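Local coordinates for Alr4995 protein (Nostoc sp., PDB 6LRF), which acts as a bifunctional enzyme, combining an arginine dihydrolase that converts arginine to ornithine with an ornithine cyclodeaminase that converts ornithine to proline, at residues Cys174-Asn178 with Asn222-Val227; Gly406-Ile410 with Glu431-Val435; Gly489-Ala495 with Tyr516-Gly522. All coordinates share one frame. Residue numbers count along the deposited sequence, not the author numbering.

The three contacts follow one another along the chain, each in a different part of this bifunctional enzyme. Contact 1 joins two successive hairpins of the region related to dimethylarginine dimethylhydrolases, contact 2 pairs two strands of the first ArgZ-like C-terminal region, and contact 3 joins two strands of the Rossmann-fold region. Centres of contacts 1 and 2 are 50 Å apart, on opposite sides of the chain's centre; contacts 1 and 3 are 46 Å apart, contacts 2 and 3 40 Å. Nearest atoms stay about 34, 34 and 23 Å apart respectively, so none touches another. The crystal is unliganded, and no bound substrate or cofactor links the three places.

Contact 1 (Cys174-Asn178 with Asn222-Val227); sequences CPLAN and NVESIV
The methyl group of A177 lies over the tip of a β hairpin, with CB 3.5 Å from E224 O and 3.7 Å from E224 OE1. Residues 174-177 are extended, strand 173-175 giving way to loop, and N178 then turns into the left-handed region (phi 65°, psi 34°). Across from them, V223-I226 form a type II' turn, closed by V223 N to I226 O at 2.9 Å and I226 N to V223 O at 2.7 Å. E224 takes the positive phi (41°) of this turn, and the OG of S225 donates to E224 OE2 at 3.1 Å. In register, L176 CA is 6.4 Å from N222 CA, and A177 CA is 5.9 Å from E224 CA.

N222 is the polar centre. With chi1 t and chi2 near -146°, its OD1 accepts from A177 N at 2.9 Å, while its ND2 donates to E224 O at 2.9 Å and to I226 O at 2.8 Å. A carboxamide suits this place because it can accept and donate at once. Beside it, L176 (m, t) sets CD2 3.8 Å from V227 CG1 and 3.8 Å from N222 CG; F245 also lines this leucine.

Each hairpin opens a strand-strand-helix-strand unit, as in the repeated modules of the pentein fold of the GME family, so the contact joins successive modules. One asparagine side chain thus bonds its own turn and the neighbouring hairpin together, and the flanking leucine and valine add apolar packing to this single cross-segment hydrogen bond.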
ATOM      1  N   CYS B 174       7.297 -44.195   6.600  1.00 25.99           N
ATOM      2  CA  CYS B 174       7.453 -45.620   6.314  1.00 25.63           C
ATOM      3  C   CYS B 174       8.816 -46.189   6.724  1.00 30.43           C
ATOM      4  O   CYS B 174       9.781 -46.162   5.940  1.00 30.27           O
ATOM      5  CB  CYS B 174       7.214 -45.885   4.822  1.00 28.64           C
ATOM      6  SG  CYS B 174       7.125 -47.687   4.397  1.00 33.91           S
ATOM      7  N   PRO B 175       8.899 -46.720   7.959  1.00 22.58           N
ATOM      8  CA  PRO B 175      10.095 -47.431   8.412  1.00 28.59           C
ATOM      9  C   PRO B 175      10.386 -48.646   7.508  1.00 31.43           C
ATOM     10  O   PRO B 175       9.470 -49.382   7.149  1.00 28.19           O
ATOM     11  CB  PRO B 175       9.731 -47.862   9.840  1.00 25.88           C
ATOM     12  CG  PRO B 175       8.622 -46.914  10.256  1.00 26.40           C
ATOM     13  CD  PRO B 175       7.852 -46.665   8.998  1.00 26.09           C
ATOM     14  N   LEU B 176      11.645 -48.821   7.126  1.00 29.89           N
ATOM     15  CA  LEU B 176      12.044 -49.892   6.206  1.00 35.64           C
ATOM     16  C   LEU B 176      13.127 -50.749   6.832  1.00 36.36           C
ATOM     17  O   LEU B 176      13.720 -50.370   7.848  1.00 32.91           O
ATOM     18  CB  LEU B 176      12.554 -49.325   4.878  1.00 34.99           C
ATOM     19  CG  LEU B 176      11.581 -48.472   4.074  1.00 34.55           C
ATOM     20  CD1 LEU B 176      12.338 -47.691   3.011  1.00 37.07           C
ATOM     21  CD2 LEU B 176      10.509 -49.337   3.452  1.00 31.48           C
ATOM     22  N   ALA B 177      13.398 -51.896   6.221  1.00 42.21           N
ATOM     23  CA  ALA B 177      14.448 -52.772   6.726  1.00 44.42           C
ATOM     24  C   ALA B 177      15.786 -52.042   6.737  1.00 40.71           C
ATOM     25  O   ALA B 177      15.968 -51.067   5.998  1.00 38.50           O
ATOM     26  CB  ALA B 177      14.536 -54.042   5.886  1.00 49.70           C
ATOM     27  N   ASN B 178      16.705 -52.503   7.586  1.00 43.89           N
ATOM     28  CA  ASN B 178      18.080 -52.003   7.603  1.00 41.83           C
ATOM     29  C   ASN B 178      18.147 -50.524   8.010  1.00 45.53           C
ATOM     30  O   ASN B 178      18.977 -49.765   7.510  1.00 48.78           O
ATOM     31  CB  ASN B 178      18.720 -52.219   6.224  1.00 48.77           C
ATOM     32  CG  ASN B 178      20.221 -52.121   6.250  1.00 59.51           C
ATOM     33  OD1 ASN B 178      20.858 -52.425   7.262  1.00 65.17           O
ATOM     34  ND2 ASN B 178      20.806 -51.700   5.129  1.00 60.48           N
ATOM     35  N   ASN B 222       6.754 -53.283   2.811  1.00 34.21           N
ATOM     36  CA  ASN B 222       8.143 -53.701   2.850  1.00 35.97           C
ATOM     37  C   ASN B 222       8.224 -55.166   3.228  1.00 45.42           C
ATOM     38  O   ASN B 222       7.784 -55.550   4.314  1.00 46.08           O
ATOM     39  CB  ASN B 222       8.937 -52.845   3.847  1.00 35.38           C
ATOM     40  CG  ASN B 222      10.436 -53.127   3.819  1.00 42.91           C
ATOM     41  OD1 ASN B 222      11.114 -53.054   4.852  1.00 39.53           O
ATOM     42  ND2 ASN B 222      10.962 -53.440   2.634  1.00 42.25           N
ATOM     43  N   VAL B 223       8.752 -55.985   2.321  1.00 39.86           N
ATOM     44  CA  VAL B 223       9.051 -57.378   2.630  1.00 44.38           C
ATOM     45  C   VAL B 223      10.557 -57.599   2.460  1.00 43.51           C
ATOM     46  O   VAL B 223      11.050 -57.778   1.345  1.00 44.27           O
ATOM     47  CB  VAL B 223       8.251 -58.345   1.743  1.00 44.19           C
ATOM     48  CG1 VAL B 223       8.089 -59.685   2.445  1.00 52.34           C
ATOM     49  CG2 VAL B 223       6.880 -57.764   1.438  1.00 43.54           C
ATOM     50  N   GLU B 224      11.268 -57.572   3.585  1.00 46.17           N
ATOM     51  CA  GLU B 224      12.736 -57.455   3.645  1.00 50.98           C
ATOM     52  C   GLU B 224      13.277 -56.448   2.629  1.00 50.98           C
ATOM     53  O   GLU B 224      13.246 -55.246   2.880  1.00 45.05           O
ATOM     54  CB  GLU B 224      13.416 -58.820   3.457  1.00 56.42           C
ATOM     55  CG  GLU B 224      14.982 -58.815   3.494  1.00 65.94           C
ATOM     56  CD  GLU B 224      15.606 -57.749   4.423  1.00 72.49           C
ATOM     57  OE1 GLU B 224      15.219 -57.681   5.615  1.00 72.97           O
ATOM     58  OE2 GLU B 224      16.507 -56.993   3.970  1.00 64.37           O
ATOM     59  N   SER B 225      13.764 -56.923   1.487  1.00 49.78           N
ATOM     60  CA  SER B 225      14.390 -56.018   0.530  1.00 51.43           C
ATOM     61  C   SER B 225      13.451 -55.642  -0.594  1.00 45.01           C
ATOM     62  O   SER B 225      13.828 -54.907  -1.497  1.00 46.33           O
ATOM     63  CB  SER B 225      15.674 -56.631  -0.024  1.00 54.87           C
ATOM     64  OG  SER B 225      16.708 -56.512   0.939  1.00 56.71           O
ATOM     65  N   ILE B 226      12.221 -56.138  -0.523  1.00 41.92           N
ATOM     66  CA  ILE B 226      11.201 -55.748  -1.484  1.00 41.75           C
ATOM     67  C   ILE B 226      10.396 -54.565  -0.951  1.00 47.10           C
ATOM     68  O   ILE B 226      10.061 -54.518   0.239  1.00 41.13           O
ATOM     69  CB  ILE B 226      10.233 -56.898  -1.794  1.00 43.48           C
ATOM     70  CG1 ILE B 226      11.001 -58.201  -2.024  1.00 51.84           C
ATOM     71  CG2 ILE B 226       9.328 -56.534  -2.961  1.00 43.24           C
ATOM     72  CD1 ILE B 226      12.152 -58.097  -2.990  1.00 52.49           C
ATOM     73  N   VAL B 227      10.105 -53.603  -1.823  1.00 46.22           N
ATOM     74  CA  VAL B 227       9.144 -52.559  -1.493  1.00 44.99           C
ATOM     75  C   VAL B 227       8.087 -52.476  -2.583  1.00 47.05           C
ATOM     76  O   VAL B 227       8.390 -52.223  -3.748  1.00 50.86           O
ATOM     77  CB  VAL B 227       9.822 -51.182  -1.281  1.00 46.23           C
ATOM     78  CG1 VAL B 227      10.519 -51.160   0.067  1.00 44.05           C
ATOM     79  CG2 VAL B 227      10.808 -50.861  -2.404  1.00 44.95           C
TER

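Contact 2 (Gly406-Ile410 with Glu431-Val435); sequences GAIAI and EQVIV
E431 leads into strand 432-435, which pairs antiparallel with strand 407-413 in a strongly twisted mixed sheet: the axes of 407-410 and 432-435 cross at 132°, 4.7 Å apart. E431 OE2 lies 3.9 Å from A409 CB, while its OE1 forms a salt bridge with K422, a charged end suiting this partly exposed position. Q432 O accepts from I410 N at 2.8 Å and lies 3.2 Å from A409 CA; its amide end leads away from the partner strand. V433 (chi1 t) faces A409 in a non-hydrogen-bonded pair, CA to CA 4.5 Å. The alanines leave room for its branches: CG1 is 4.0 Å from A407 CB, CG2 4.4 Å from A409 CB. I434 (m, t) donates N to I408 O at 3.1 Å, and its long apolar side chain fills the interior, with CD1 3.8 Å from I408 CG2 and CG1 4.1 Å from I410 CG1. Beyond this, a water replaces a direct bond, accepting from I408 N and donating to I434 O, each at 2.8 Å.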
ATOM      1  N   GLY B 406      13.254 -11.429  29.119  1.00 22.49           N
ATOM      2  CA  GLY B 406      14.307 -11.510  30.118  1.00 25.87           C
ATOM      3  C   GLY B 406      14.312 -12.861  30.804  1.00 25.71           C
ATOM      4  O   GLY B 406      13.476 -13.724  30.492  1.00 21.55           O
ATOM      5  N   ALA B 407      15.261 -13.045  31.721  1.00 19.39           N
ATOM      6  CA  ALA B 407      15.216 -14.148  32.659  1.00 22.72           C
ATOM      7  C   ALA B 407      14.809 -13.607  34.024  1.00 23.70           C
ATOM      8  O   ALA B 407      14.876 -12.407  34.276  1.00 20.79           O
ATOM      9  CB  ALA B 407      16.569 -14.857  32.731  1.00 20.08           C
ATOM     10  N   ILE B 408      14.381 -14.483  34.918  1.00 19.71           N
ATOM     11  CA  ILE B 408      14.022 -14.024  36.255  1.00 18.90           C
ATOM     12  C   ILE B 408      15.051 -14.535  37.253  1.00 22.17           C
ATOM     13  O   ILE B 408      15.197 -15.740  37.444  1.00 17.46           O
ATOM     14  CB  ILE B 408      12.616 -14.486  36.636  1.00 21.86           C
ATOM     15  CG1 ILE B 408      11.607 -13.945  35.614  1.00 20.92           C
ATOM     16  CG2 ILE B 408      12.244 -14.016  38.038  1.00 16.61           C
ATOM     17  CD1 ILE B 408      10.174 -14.314  35.934  1.00 23.04           C
ATOM     18  N   ALA B 409      15.781 -13.606  37.867  1.00 20.00           N
ATOM     19  CA  ALA B 409      16.822 -13.949  38.826  1.00 21.35           C
ATOM     20  C   ALA B 409      16.272 -13.800  40.244  1.00 24.13           C
ATOM     21  O   ALA B 409      15.515 -12.883  40.539  1.00 25.19           O
ATOM     22  CB  ALA B 409      18.057 -13.065  38.623  1.00 19.83           C
ATOM     23  N   ILE B 410      16.647 -14.727  41.112  1.00 24.18           N
ATOM     24  CA  ILE B 410      16.149 -14.774  42.475  1.00 22.20           C
ATOM     25  C   ILE B 410      17.343 -14.643  43.381  1.00 24.99           C
ATOM     26  O   ILE B 410      18.335 -15.359  43.212  1.00 23.13           O
ATOM     27  CB  ILE B 410      15.419 -16.109  42.812  1.00 24.69           C
ATOM     28  CG1 ILE B 410      14.341 -16.421  41.780  1.00 24.89           C
ATOM     29  CG2 ILE B 410      14.819 -16.061  44.228  1.00 21.82           C
ATOM     30  CD1 ILE B 410      13.248 -15.359  41.724  1.00 23.14           C
ATOM     31  N   GLU B 431      24.223 -16.084  40.125  1.00 28.79           N
ATOM     32  CA  GLU B 431      22.803 -15.769  40.296  1.00 27.23           C
ATOM     33  C   GLU B 431      21.940 -17.000  40.030  1.00 25.46           C
ATOM     34  O   GLU B 431      22.251 -17.813  39.156  1.00 26.93           O
ATOM     35  CB  GLU B 431      22.373 -14.621  39.377  1.00 26.78           C
ATOM     36  CG  GLU B 431      23.004 -13.283  39.716  1.00 29.80           C
ATOM     37  CD  GLU B 431      22.325 -12.111  39.002  1.00 38.57           C
ATOM     38  OE1 GLU B 431      22.660 -11.851  37.820  1.00 33.80           O
ATOM     39  OE2 GLU B 431      21.472 -11.440  39.627  1.00 43.69           O
ATOM     40  N   GLN B 432      20.868 -17.133  40.801  1.00 24.63           N
ATOM     41  CA  GLN B 432      19.886 -18.194  40.602  1.00 26.37           C
ATOM     42  C   GLN B 432      18.793 -17.734  39.634  1.00 23.85           C
ATOM     43  O   GLN B 432      18.204 -16.672  39.807  1.00 23.74           O
ATOM     44  CB  GLN B 432      19.265 -18.607  41.937  1.00 29.54           C
ATOM     45  CG  GLN B 432      20.253 -19.243  42.903  1.00 29.28           C
ATOM     46  CD  GLN B 432      20.730 -20.597  42.424  1.00 38.03           C
ATOM     47  OE1 GLN B 432      19.938 -21.420  41.957  1.00 31.65           O
ATOM     48  NE2 GLN B 432      22.036 -20.840  42.536  1.00 38.79           N
ATOM     49  N   VAL B 433      18.530 -18.549  38.623  1.00 20.51           N
ATOM     50  CA  VAL B 433      17.595 -18.194  37.581  1.00 17.14           C
ATOM     51  C   VAL B 433      16.500 -19.262  37.445  1.00 20.15           C
ATOM     52  O   VAL B 433      16.781 -20.455  37.458  1.00 19.06           O
ATOM     53  CB  VAL B 433      18.342 -17.985  36.233  1.00 20.59           C
ATOM     54  CG1 VAL B 433      17.377 -18.008  35.063  1.00 16.26           C
ATOM     55  CG2 VAL B 433      19.122 -16.651  36.266  1.00 19.23           C
ATOM     56  N   ILE B 434      15.248 -18.817  37.340  1.00 18.21           N
ATOM     57  CA  ILE B 434      14.114 -19.708  37.133  1.00 16.52           C
ATOM     58  C   ILE B 434      14.200 -20.447  35.804  1.00 20.91           C
ATOM     59  O   ILE B 434      14.418 -19.837  34.740  1.00 16.53           O
ATOM     60  CB  ILE B 434      12.798 -18.915  37.215  1.00 21.38           C
ATOM     61  CG1 ILE B 434      12.675 -18.336  38.621  1.00 22.16           C
ATOM     62  CG2 ILE B 434      11.596 -19.792  36.852  1.00 18.66           C
ATOM     63  CD1 ILE B 434      11.417 -17.638  38.869  1.00 25.49           C
ATOM     64  N   VAL B 435      14.074 -21.773  35.884  1.00 18.54           N
ATOM     65  CA  VAL B 435      14.028 -22.649  34.713  1.00 18.09           C
ATOM     66  C   VAL B 435      12.722 -23.422  34.787  1.00 19.16           C
ATOM     67  O   VAL B 435      12.051 -23.404  35.825  1.00 19.75           O
ATOM     68  CB  VAL B 435      15.208 -23.638  34.645  1.00 22.45           C
ATOM     69  CG1 VAL B 435      16.537 -22.893  34.572  1.00 21.04           C
ATOM     70  CG2 VAL B 435      15.178 -24.577  35.846  1.00 20.13           C
TER
HETATM   71  O   HOH W   1      14.151 -17.130  33.998  1.00 18.19           O

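Contact 3 (Gly489-Ala495 with Tyr516-Gly522)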
ATOM      1  N   GLY B 489      35.152 -11.168  -9.885  1.00 38.15           N
ATOM      2  CA  GLY B 489      34.784  -9.919  -9.225  1.00 39.65           C
ATOM      3  C   GLY B 489      34.207 -10.070  -7.825  1.00 32.65           C
ATOM      4  O   GLY B 489      34.182 -11.156  -7.271  1.00 38.18           O
ATOM      5  N   LYS B 490      33.754  -8.975  -7.232  1.00 29.28           N
ATOM      6  CA  LYS B 490      33.281  -9.036  -5.858  1.00 27.24           C
ATOM      7  C   LYS B 490      31.797  -8.680  -5.768  1.00 26.62           C
ATOM      8  O   LYS B 490      31.354  -7.643  -6.260  1.00 25.34           O
ATOM      9  CB  LYS B 490      34.111  -8.113  -4.969  1.00 29.84           C
ATOM     10  CG  LYS B 490      33.796  -8.207  -3.486  1.00 26.42           C
ATOM     11  CD  LYS B 490      34.561  -7.133  -2.692  1.00 28.64           C
ATOM     12  CE  LYS B 490      34.618  -7.461  -1.202  1.00 27.17           C
ATOM     13  NZ  LYS B 490      35.534  -6.551  -0.443  1.00 25.27           N
ATOM     14  N   VAL B 491      31.022  -9.562  -5.154  1.00 24.88           N
ATOM     15  CA  VAL B 491      29.597  -9.310  -4.980  1.00 26.53           C
ATOM     16  C   VAL B 491      29.309  -9.229  -3.483  1.00 27.16           C
ATOM     17  O   VAL B 491      29.743 -10.086  -2.715  1.00 24.27           O
ATOM     18  CB  VAL B 491      28.736 -10.403  -5.650  1.00 26.47           C
ATOM     19  CG1 VAL B 491      27.262 -10.231  -5.301  1.00 27.58           C
ATOM     20  CG2 VAL B 491      28.946 -10.397  -7.180  1.00 25.71           C
ATOM     21  N   VAL B 492      28.613  -8.176  -3.066  1.00 22.90           N
ATOM     22  CA  VAL B 492      28.316  -7.985  -1.655  1.00 23.85           C
ATOM     23  C   VAL B 492      26.808  -8.076  -1.489  1.00 23.27           C
ATOM     24  O   VAL B 492      26.053  -7.547  -2.305  1.00 22.69           O
ATOM     25  CB  VAL B 492      28.843  -6.634  -1.129  1.00 26.03           C
ATOM     26  CG1 VAL B 492      28.423  -6.414   0.320  1.00 18.48           C
ATOM     27  CG2 VAL B 492      30.357  -6.583  -1.240  1.00 25.60           C
ATOM     28  N   VAL B 493      26.371  -8.774  -0.451  1.00 19.96           N
ATOM     29  CA  VAL B 493      24.953  -8.894  -0.171  1.00 20.09           C
ATOM     30  C   VAL B 493      24.634  -8.240   1.164  1.00 19.31           C
ATOM     31  O   VAL B 493      25.369  -8.405   2.141  1.00 20.88           O
ATOM     32  CB  VAL B 493      24.518 -10.381  -0.169  1.00 23.04           C
ATOM     33  CG1 VAL B 493      23.099 -10.518   0.297  1.00 22.93           C
ATOM     34  CG2 VAL B 493      24.662 -10.967  -1.575  1.00 23.44           C
ATOM     35  N   THR B 494      23.557  -7.463   1.196  1.00 22.98           N
ATOM     36  CA  THR B 494      22.973  -7.011   2.453  1.00 21.62           C
ATOM     37  C   THR B 494      21.657  -7.761   2.601  1.00 24.08           C
ATOM     38  O   THR B 494      20.976  -8.017   1.614  1.00 26.46           O
ATOM     39  CB  THR B 494      22.734  -5.483   2.486  1.00 25.50           C
ATOM     40  OG1 THR B 494      21.655  -5.153   1.603  1.00 27.36           O
ATOM     41  CG2 THR B 494      23.967  -4.748   2.018  1.00 23.84           C
ATOM     42  N   ALA B 495      21.289  -8.150   3.809  1.00 19.53           N
ATOM     43  CA  ALA B 495      20.084  -8.960   3.932  1.00 21.81           C
ATOM     44  C   ALA B 495      19.391  -8.729   5.262  1.00 23.03           C
ATOM     45  O   ALA B 495      20.057  -8.584   6.273  1.00 22.90           O
ATOM     46  CB  ALA B 495      20.431 -10.440   3.758  1.00 22.34           C
ATOM     47  N   TYR B 516      28.834 -16.915  -5.335  1.00 29.02           N
ATOM     48  CA  TYR B 516      28.312 -15.646  -5.824  1.00 29.39           C
ATOM     49  C   TYR B 516      28.383 -14.528  -4.780  1.00 29.68           C
ATOM     50  O   TYR B 516      28.079 -13.390  -5.083  1.00 34.39           O
ATOM     51  CB  TYR B 516      26.861 -15.796  -6.280  1.00 28.52           C
ATOM     52  CG  TYR B 516      26.662 -16.767  -7.415  1.00 33.62           C
ATOM     53  CD1 TYR B 516      26.382 -18.111  -7.167  1.00 37.09           C
ATOM     54  CD2 TYR B 516      26.754 -16.349  -8.732  1.00 32.81           C
ATOM     55  CE1 TYR B 516      26.191 -19.008  -8.204  1.00 37.30           C
ATOM     56  CE2 TYR B 516      26.568 -17.239  -9.774  1.00 40.34           C
ATOM     57  CZ  TYR B 516      26.285 -18.567  -9.503  1.00 40.21           C
ATOM     58  OH  TYR B 516      26.097 -19.449 -10.540  1.00 47.79           O
ATOM     59  N   VAL B 517      28.753 -14.854  -3.548  1.00 29.91           N
ATOM     60  CA  VAL B 517      28.704 -13.883  -2.469  1.00 26.92           C
ATOM     61  C   VAL B 517      30.053 -13.795  -1.764  1.00 25.19           C
ATOM     62  O   VAL B 517      30.496 -14.757  -1.141  1.00 26.31           O
ATOM     63  CB  VAL B 517      27.593 -14.244  -1.454  1.00 22.85           C
ATOM     64  CG1 VAL B 517      27.473 -13.173  -0.375  1.00 22.56           C
ATOM     65  CG2 VAL B 517      26.274 -14.394  -2.167  1.00 25.14           C
ATOM     66  N   GLN B 518      30.701 -12.638  -1.854  1.00 21.48           N
ATOM     67  CA  GLN B 518      32.032 -12.467  -1.265  1.00 23.10           C
ATOM     68  C   GLN B 518      31.990 -11.798   0.101  1.00 23.86           C
ATOM     69  O   GLN B 518      32.972 -11.804   0.835  1.00 24.84           O
ATOM     70  CB  GLN B 518      32.936 -11.653  -2.204  1.00 28.79           C
ATOM     71  CG  GLN B 518      33.532 -12.484  -3.342  1.00 26.13           C
ATOM     72  CD  GLN B 518      32.474 -13.043  -4.273  1.00 22.76           C
ATOM     73  OE1 GLN B 518      31.713 -12.293  -4.889  1.00 24.55           O
ATOM     74  NE2 GLN B 518      32.420 -14.369  -4.382  1.00 26.20           N
ATOM     75  N   ALA B 519      30.852 -11.210   0.441  1.00 24.17           N
ATOM     76  CA  ALA B 519      30.683 -10.624   1.763  1.00 23.55           C
ATOM     77  C   ALA B 519      29.206 -10.471   2.071  1.00 22.36           C
ATOM     78  O   ALA B 519      28.397 -10.273   1.177  1.00 20.37           O
ATOM     79  CB  ALA B 519      31.393  -9.275   1.862  1.00 24.05           C
ATOM     80  N   LEU B 520      28.875 -10.554   3.351  1.00 23.09           N
ATOM     81  CA  LEU B 520      27.507 -10.441   3.817  1.00 20.94           C
ATOM     82  C   LEU B 520      27.399  -9.375   4.913  1.00 20.85           C
ATOM     83  O   LEU B 520      28.090  -9.430   5.930  1.00 18.24           O
ATOM     84  CB  LEU B 520      27.021 -11.786   4.338  1.00 18.75           C
ATOM     85  CG  LEU B 520      25.610 -11.796   4.894  1.00 22.98           C
ATOM     86  CD1 LEU B 520      24.662 -11.461   3.786  1.00 21.99           C
ATOM     87  CD2 LEU B 520      25.304 -13.185   5.460  1.00 24.71           C
ATOM     88  N   LEU B 521      26.520  -8.407   4.701  1.00 17.28           N
ATOM     89  CA  LEU B 521      26.324  -7.327   5.670  1.00 21.49           C
ATOM     90  C   LEU B 521      24.884  -7.341   6.153  1.00 20.70           C
ATOM     91  O   LEU B 521      23.957  -7.394   5.342  1.00 22.63           O
ATOM     92  CB  LEU B 521      26.658  -5.968   5.045  1.00 20.76           C
ATOM     93  CG  LEU B 521      28.028  -5.876   4.377  1.00 21.38           C
ATOM     94  CD1 LEU B 521      28.233  -4.493   3.734  1.00 22.17           C
ATOM     95  CD2 LEU B 521      29.116  -6.161   5.401  1.00 22.72           C
ATOM     96  N   GLY B 522      24.687  -7.310   7.466  1.00 21.31           N
ATOM     97  CA  GLY B 522      23.339  -7.279   7.993  1.00 21.86           C
ATOM     98  C   GLY B 522      23.282  -6.862   9.437  1.00 22.83           C
ATOM     99  O   GLY B 522      24.215  -6.251   9.959  1.00 23.84           O
TER
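Q518, V493 and L521 bury the most surface here. Q518 lies on the approach to the second strand, and its side chain does the work of a backbone group: OE1 accepts from V491 N at 2.8 Å, while Q518 N donates to V491 O at 2.9 Å. Glutamine is long enough to reach across, and its NE2 turns back to G515 O. V493, whose branched side chain favours an extended backbone, uses both its backbone groups toward 516-522: V493 N to A519 O at 3.0 Å, and L521 N to V493 O at 2.8 Å. Its CG2 packs 3.8 Å from V517 CG1 and its CG1 3.9 Å from L520 CD1. L521 faces the other way, with CD1 3.9 Å from V492 CG1, and both leucine and valine meet L624 of helix 613-624. L521 O accepts from A495 N at 3.2 Å. The strands run parallel, 24° apart, and helix 505-513 lies between them in sequence: a β-α-β crossover of the classic 3-2-1-4-5-6 Rossmann sheet.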